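Long-range contacts in type I modular polyketide synthase (Streptomyces albus subsp. albus, PDB 6IYT), which probably transfers an ethylmalonyl-type acyl unit from coenzyme A, as the acyltransferase domain of module 14 of the salinomycin polyketide synthase: residues M192-A196 with E393-H397; W199-V204 with V443-A449. One frame throughout, in Å; residues are numbered along the deposited sequence.

Both contacts start from helix 181-200. Contact 1 uses residues 192-196, well inside the helix. Contact 2 uses residues 199-204, where the helix stops and turns. The chain then runs through strand 208-211, a probable nucleophile elbow of GxSxG type, and the strands of the mixed sheet. It returns in strand 388-393 of the parallel sheet. The loop after that strand, at 393-397, closes contact 1 over 196 residues. Residues 443-449, after helix 428-439, then close contact 2 over 238. The two closures cross and do not nest. Contact 1, which is buried, ties the helix to the end of a parallel-sheet strand. Contact 2 ties its end to the C-terminal part of the chain.

Contact 1: residues M192-A196 with E393-H397; sequences MVSLA and ESSAH
Ser394 joins the loop to the helix at Met192. Its OG stands anti to its own backbone N (chi1 -170°) and donates to Met192 O at 2.9 Å. The donor lies in the carbonyl plane, with a C=O...OG angle of 145°. Met192 O also takes a weak helix bond from Ala196 N. An inverse gamma turn is centred on Ser394, and its carbonyl O is buried without a regular donor in the model. Met192 lies against this oxygen, with CA at 3.3 Å and CG at 3.2 Å from Ser394 O. The CA approach is a CA-H...O contact and may partly offset the missing bond. Next, Ser395 O meets Leu195 CD1 at 3.4 Å. Ser395 CB points away from the helix, and its OG donates to Glu393 OE2 at 2.6 Å, on the anti side and 22° out of the carboxylate plane. Val399 N and Leu400 N also bond this carboxylate, at OE2 and OE1. The helix thus packs on the C-terminal end of strand 388-393 in the acyltransferase domain. Met192 also touches the probable nucleophile elbow. Phe125 of strand 120-125 touches Met192 and Ser394, and Phe146 of helix 144-158 packs on Leu195.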
ATOM      1  N   MET A 192      -4.414   6.125   1.214  1.00  4.87           N
ATOM      2  CA  MET A 192      -3.165   5.681   0.505  1.00  4.83           C
ATOM      3  C   MET A 192      -2.135   6.814   0.443  1.00  4.78           C
ATOM      4  O   MET A 192      -0.938   6.617   0.697  1.00  4.97           O
ATOM      5  CB  MET A 192      -3.499   5.210  -0.901  1.00  5.79           C
ATOM      6  CG  MET A 192      -4.042   3.811  -0.953  1.00  5.81           C
ATOM      7  SD  MET A 192      -4.165   3.172  -2.650  1.00  8.61           S
ATOM      8  CE  MET A 192      -5.290   4.308  -3.388  1.00  8.75           C
ATOM      9  N   VAL A 193      -2.602   8.009   0.185  1.00  4.33           N
ATOM     10  CA  VAL A 193      -1.711   9.130   0.165  1.00  4.77           C
ATOM     11  C   VAL A 193      -1.143   9.372   1.556  1.00  4.72           C
ATOM     12  O   VAL A 193       0.034   9.711   1.704  1.00  5.74           O
ATOM     13  CB  VAL A 193      -2.430  10.402  -0.348  1.00  5.25           C
ATOM     14  CG1 VAL A 193      -1.528  11.615  -0.180  1.00  5.90           C
ATOM     15  CG2 VAL A 193      -2.853  10.238  -1.812  1.00  6.32           C
ATOM     16  N   SER A 194      -1.980   9.249   2.590  1.00  4.36           N
ATOM     17  CA  SER A 194      -1.529   9.565   3.946  1.00  4.61           C
ATOM     18  C   SER A 194      -0.592   8.510   4.504  1.00  4.24           C
ATOM     19  O   SER A 194       0.295   8.815   5.313  1.00  4.69           O
ATOM     20  CB  SER A 194      -2.715   9.728   4.893  1.00  5.40           C
ATOM     21  OG  SER A 194      -3.591  10.726   4.418  1.00  5.93           O
ATOM     22  N   LEU A 195      -0.774   7.266   4.077  1.00  4.14           N
ATOM     23  CA  LEU A 195       0.128   6.195   4.487  1.00  4.57           C
ATOM     24  C   LEU A 195       1.526   6.387   3.923  1.00  4.53           C
ATOM     25  O   LEU A 195       2.510   6.095   4.591  1.00  4.71           O
ATOM     26  CB  LEU A 195      -0.418   4.820   4.115  1.00  4.62           C
ATOM     27  CG  LEU A 195      -1.613   4.286   4.865  1.00  4.74           C
ATOM     28  CD1 LEU A 195      -2.055   2.972   4.243  1.00  5.28           C
ATOM     29  CD2 LEU A 195      -1.340   4.079   6.339  1.00  4.99           C
ATOM     30  N   ALA A 196       1.638   7.050   2.783  1.00  5.12           N
ATOM     31  CA  ALA A 196       2.984   7.324   2.232  1.00  4.93           C
ATOM     32  C   ALA A 196       3.776   8.293   3.165  1.00  5.09           C
ATOM     33  O   ALA A 196       4.998   8.148   3.348  1.00  4.56           O
ATOM     34  CB  ALA A 196       2.875   7.882   0.853  1.00  4.72           C
ATOM     35  N   GLU A 393       3.924  -1.073  -0.804  1.00  5.09           N
ATOM     36  CA  GLU A 393       2.523  -0.875  -1.108  1.00  5.29           C
ATOM     37  C   GLU A 393       1.885  -0.022  -0.025  1.00  4.96           C
ATOM     38  O   GLU A 393       1.769  -0.429   1.119  1.00  4.91           O
ATOM     39  CB  GLU A 393       1.790  -2.213  -1.324  1.00  6.26           C
ATOM     40  CG  GLU A 393       0.344  -2.028  -1.793  1.00  7.65           C
ATOM     41  CD  GLU A 393      -0.435  -3.312  -1.825  1.00 10.37           C
ATOM     42  OE1 GLU A 393       0.055  -4.284  -2.442  1.00 12.16           O
ATOM     43  OE2 GLU A 393      -1.593  -3.330  -1.306  1.00 12.61           O
ATOM     44  N   SER A 394       1.535   1.198  -0.406  1.00  4.49           N
ATOM     45  CA  SER A 394       1.046   2.223   0.501  1.00  4.66           C
ATOM     46  C   SER A 394      -0.474   2.087   0.714  1.00  5.01           C
ATOM     47  O   SER A 394      -1.250   2.951   0.286  1.00  5.28           O
ATOM     48  CB  SER A 394       1.381   3.600  -0.076  1.00  5.03           C
ATOM     49  OG  SER A 394       1.141   4.643   0.864  1.00  5.08           O
ATOM     50  N   SER A 395      -0.882   0.977   1.337  1.00  4.83           N
ATOM     51  CA  SER A 395      -2.294   0.583   1.376  1.00  5.20           C
ATOM     52  C   SER A 395      -2.710   0.015   2.745  1.00  5.51           C
ATOM     53  O   SER A 395      -1.884  -0.313   3.556  1.00  4.66           O
ATOM     54  CB  SER A 395      -2.552  -0.474   0.316  1.00  5.16           C
ATOM     55  OG  SER A 395      -1.939  -1.676   0.669  1.00  6.15           O
ATOM     56  N   ALA A 396      -4.023  -0.060   2.963  1.00  5.32           N
ATOM     57  CA  ALA A 396      -4.604  -0.569   4.191  1.00  6.77           C
ATOM     58  C   ALA A 396      -4.512  -2.108   4.291  1.00  6.38           C
ATOM     59  O   ALA A 396      -4.647  -2.648   5.353  1.00  4.95           O
ATOM     60  CB  ALA A 396      -6.061  -0.126   4.280  1.00  7.59           C
ATOM     61  N   HIS A 397      -4.246  -2.782   3.169  1.00  6.61           N
ATOM     62  CA  HIS A 397      -4.208  -4.266   3.137  1.00  8.02           C
ATOM     63  C   HIS A 397      -3.543  -4.694   1.860  1.00  8.01           C
ATOM     64  O   HIS A 397      -3.806  -4.097   0.830  1.00  8.08           O
ATOM     65  CB  HIS A 397      -5.633  -4.852   3.197  1.00  8.64           C
ATOM     66  CG  HIS A 397      -5.668  -6.350   3.159  1.00  8.55           C
ATOM     67  ND1 HIS A 397      -5.321  -7.120   4.236  1.00  9.36           N
ATOM     68  CD2 HIS A 397      -5.978  -7.218   2.164  1.00 12.08           C
ATOM     69  CE1 HIS A 397      -5.357  -8.401   3.901  1.00 12.35           C
ATOM     70  NE2 HIS A 397      -5.732  -8.488   2.642  1.00 12.64           N
TER

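Contact 2: residues W199-V204 with V443-A449; sequences WQSVGV and VALDWTA
Trp199 O accepts two backbone N-H groups, from Val202 N at 3.1 Å and Val204 N at 3.0 Å. They come from opposite faces of its carbonyl plane. Gly203 N bonds Gln200 O, and Gly203, with positive phi, is the C-prime residue of the Schellman motif that ends the helix. Within this turn, Val202 O takes a bond from Asp446 N at 2.9 Å. The bond is fairly straight (164° at the hydrogen), but the donor is tilted 28° from the carbonyl plane. The chain bends in an inverse gamma turn at Asp446. Leu445 meets Val202, Val204 and Trp199. Its CG lies anti to its backbone N (chi1 -160°), which carries the branch to Val202. Val202 lies obliquely across it, with CG2 at 3.7 Å from Leu445 CG and CB at 3.7 Å from Leu445 CD2. Leu445 CD2 also sits over the centre of one face of the Trp447 ring, in its own segment. Leu445 CD1 approaches Trp199 CZ3 at 4.2 Å. Val204 CG2 meets Val443 CG1 at 3.9 Å, the two side chains at about a right angle. Ala449 CB rests on Ser201 O. Phe435 of helix 428-439 touches Trp199, Val202 and Leu445. Thus the one hydrogen bond between the segments falls where their backbones come nearest, with Asp446 exposed. The rest is mostly apolar packing, without a salt bridge.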
ATOM      1  N   TRP A 199       5.683   6.324   6.006  1.00  5.81           N
ATOM      2  CA  TRP A 199       7.011   5.857   5.523  1.00  5.41           C
ATOM      3  C   TRP A 199       7.987   7.031   5.410  1.00  6.17           C
ATOM      4  O   TRP A 199       9.159   6.905   5.747  1.00  6.42           O
ATOM      5  CB  TRP A 199       6.874   5.141   4.163  1.00  4.80           C
ATOM      6  CG  TRP A 199       6.232   3.762   4.271  1.00  4.40           C
ATOM      7  CD1 TRP A 199       4.972   3.416   3.897  1.00  4.35           C
ATOM      8  CD2 TRP A 199       6.864   2.541   4.690  1.00  4.39           C
ATOM      9  NE1 TRP A 199       4.750   2.107   4.150  1.00  4.32           N
ATOM     10  CE2 TRP A 199       5.900   1.533   4.610  1.00  4.30           C
ATOM     11  CE3 TRP A 199       8.124   2.228   5.189  1.00  4.90           C
ATOM     12  CZ2 TRP A 199       6.172   0.196   4.957  1.00  4.55           C
ATOM     13  CZ3 TRP A 199       8.406   0.882   5.511  1.00  4.23           C
ATOM     14  CH2 TRP A 199       7.429  -0.095   5.406  1.00  4.34           C
ATOM     15  N   GLN A 200       7.529   8.124   4.852  1.00  6.72           N
ATOM     16  CA  GLN A 200       8.352   9.296   4.692  1.00  7.83           C
ATOM     17  C   GLN A 200       8.987   9.749   6.016  1.00  7.45           C
ATOM     18  O   GLN A 200      10.150  10.159   6.044  1.00  8.62           O
ATOM     19  CB  GLN A 200       7.500  10.412   4.122  1.00  9.59           C
ATOM     20  CG  GLN A 200       8.228  11.720   3.923  1.00 12.87           C
ATOM     21  CD  GLN A 200       7.322  12.766   3.286  1.00 20.83           C
ATOM     22  OE1 GLN A 200       6.087  12.635   3.299  1.00 24.51           O
ATOM     23  NE2 GLN A 200       7.922  13.770   2.683  1.00 29.11           N
ATOM     24  N   SER A 201       8.280   9.541   7.126  1.00  7.97           N
ATOM     25  CA  SER A 201       8.737  10.003   8.434  1.00  9.54           C
ATOM     26  C   SER A 201       9.939   9.209   8.979  1.00 11.06           C
ATOM     27  O   SER A 201      10.692   9.716   9.857  1.00  9.41           O
ATOM     28  CB  SER A 201       7.572   9.975   9.464  1.00 10.64           C
ATOM     29  OG  SER A 201       7.421   8.678  10.024  1.00 13.87           O
ATOM     30  N   VAL A 202      10.194   8.037   8.406  1.00  7.18           N
ATOM     31  CA  VAL A 202      11.411   7.267   8.734  1.00  7.79           C
ATOM     32  C   VAL A 202      12.357   7.201   7.561  1.00  6.90           C
ATOM     33  O   VAL A 202      13.238   6.324   7.483  1.00  8.10           O
ATOM     34  CB  VAL A 202      11.077   5.870   9.261  1.00  6.76           C
ATOM     35  CG1 VAL A 202      10.412   5.982  10.616  1.00  6.46           C
ATOM     36  CG2 VAL A 202      10.196   5.106   8.280  1.00  7.05           C
ATOM     37  N   GLY A 203      12.159   8.128   6.629  1.00  7.57           N
ATOM     38  CA  GLY A 203      13.090   8.336   5.508  1.00  8.07           C
ATOM     39  C   GLY A 203      12.937   7.345   4.372  1.00  9.04           C
ATOM     40  O   GLY A 203      13.864   7.157   3.572  1.00  9.58           O
ATOM     41  N   VAL A 204      11.797   6.679   4.301  1.00  6.94           N
ATOM     42  CA  VAL A 204      11.542   5.745   3.190  1.00  7.03           C
ATOM     43  C   VAL A 204      10.646   6.434   2.197  1.00  6.71           C
ATOM     44  O   VAL A 204       9.484   6.804   2.530  1.00  7.10           O
ATOM     45  CB  VAL A 204      10.913   4.421   3.677  1.00  6.75           C
ATOM     46  CG1 VAL A 204      10.548   3.507   2.505  1.00  7.52           C
ATOM     47  CG2 VAL A 204      11.864   3.699   4.604  1.00  7.57           C
ATOM     48  N   VAL A 443      16.358  -2.345   4.056  1.00  8.41           N
ATOM     49  CA  VAL A 443      15.871  -1.041   3.744  1.00  9.07           C
ATOM     50  C   VAL A 443      16.429  -0.081   4.787  1.00  9.97           C
ATOM     51  O   VAL A 443      16.278  -0.312   5.998  1.00 11.67           O
ATOM     52  CB  VAL A 443      14.325  -0.979   3.749  1.00  7.93           C
ATOM     53  CG1 VAL A 443      13.847   0.464   3.681  1.00  9.58           C
ATOM     54  CG2 VAL A 443      13.751  -1.772   2.587  1.00  7.72           C
ATOM     55  N   ALA A 444      17.061   0.985   4.320  1.00 10.75           N
ATOM     56  CA  ALA A 444      17.508   2.054   5.207  1.00 13.15           C
ATOM     57  C   ALA A 444      16.289   2.685   5.862  1.00 10.99           C
ATOM     58  O   ALA A 444      15.445   3.217   5.188  1.00 12.57           O
ATOM     59  CB  ALA A 444      18.282   3.099   4.423  1.00 15.52           C
ATOM     60  N   LEU A 445      16.280   2.737   7.185  1.00 10.69           N
ATOM     61  CA  LEU A 445      15.113   3.235   7.908  1.00 10.29           C
ATOM     62  C   LEU A 445      15.532   3.932   9.210  1.00 10.90           C
ATOM     63  O   LEU A 445      16.327   3.397   9.979  1.00 11.41           O
ATOM     64  CB  LEU A 445      14.170   2.056   8.224  1.00  9.73           C
ATOM     65  CG  LEU A 445      12.726   2.427   8.548  1.00  9.44           C
ATOM     66  CD1 LEU A 445      11.758   1.357   7.997  1.00  8.10           C
ATOM     67  CD2 LEU A 445      12.546   2.590  10.055  1.00 10.46           C
ATOM     68  N   ASP A 446      14.998   5.124   9.451  1.00  9.92           N
ATOM     69  CA  ASP A 446      15.485   5.948  10.548  1.00 11.04           C
ATOM     70  C   ASP A 446      14.699   5.678  11.800  1.00 10.10           C
ATOM     71  O   ASP A 446      13.687   6.346  12.080  1.00 12.10           O
ATOM     72  CB  ASP A 446      15.421   7.421  10.178  1.00 12.07           C
ATOM     73  CG  ASP A 446      15.829   8.308  11.302  1.00 15.74           C
ATOM     74  OD1 ASP A 446      16.431   7.792  12.271  1.00 16.05           O
ATOM     75  OD2 ASP A 446      15.397   9.475  11.302  1.00 15.96           O
ATOM     76  N   TRP A 447      15.067   4.597  12.467  1.00  8.88           N
ATOM     77  CA  TRP A 447      14.387   4.142  13.652  1.00  9.05           C
ATOM     78  C   TRP A 447      14.384   5.172  14.771  1.00 10.18           C
ATOM     79  O   TRP A 447      13.506   5.165  15.612  1.00  8.84           O
ATOM     80  CB  TRP A 447      15.032   2.884  14.138  1.00  8.93           C
ATOM     81  CG  TRP A 447      14.697   1.692  13.305  1.00  7.79           C
ATOM     82  CD1 TRP A 447      15.482   1.107  12.387  1.00  7.40           C
ATOM     83  CD2 TRP A 447      13.511   0.910  13.383  1.00  7.31           C
ATOM     84  NE1 TRP A 447      14.862   0.021  11.859  1.00  7.73           N
ATOM     85  CE2 TRP A 447      13.644  -0.131  12.457  1.00  7.62           C
ATOM     86  CE3 TRP A 447      12.368   0.964  14.169  1.00  8.07           C
ATOM     87  CZ2 TRP A 447      12.630  -1.044  12.214  1.00  7.47           C
ATOM     88  CZ3 TRP A 447      11.376   0.029  13.956  1.00  8.52           C
ATOM     89  CH2 TRP A 447      11.550  -1.011  13.032  1.00  8.09           C
ATOM     90  N   THR A 448      15.379   6.045  14.796  1.00 10.19           N
ATOM     91  CA  THR A 448      15.408   7.113  15.805  1.00 12.60           C
ATOM     92  C   THR A 448      14.136   7.980  15.753  1.00 12.06           C
ATOM     93  O   THR A 448      13.640   8.434  16.789  1.00 10.89           O
ATOM     94  CB  THR A 448      16.639   7.996  15.618  1.00 15.77           C
ATOM     95  OG1 THR A 448      17.818   7.219  15.902  1.00 18.39           O
ATOM     96  CG2 THR A 448      16.574   9.204  16.523  1.00 23.23           C
ATOM     97  N   ALA A 449      13.584   8.157  14.565  1.00 10.62           N
ATOM     98  CA  ALA A 449      12.388   8.980  14.395  1.00  9.36           C
ATOM     99  C   ALA A 449      11.146   8.372  15.075  1.00  9.62           C
ATOM    100  O   ALA A 449      10.218   9.086  15.453  1.00  9.21           O
ATOM    101  CB  ALA A 449      12.124   9.227  12.911  1.00 10.41           C
TER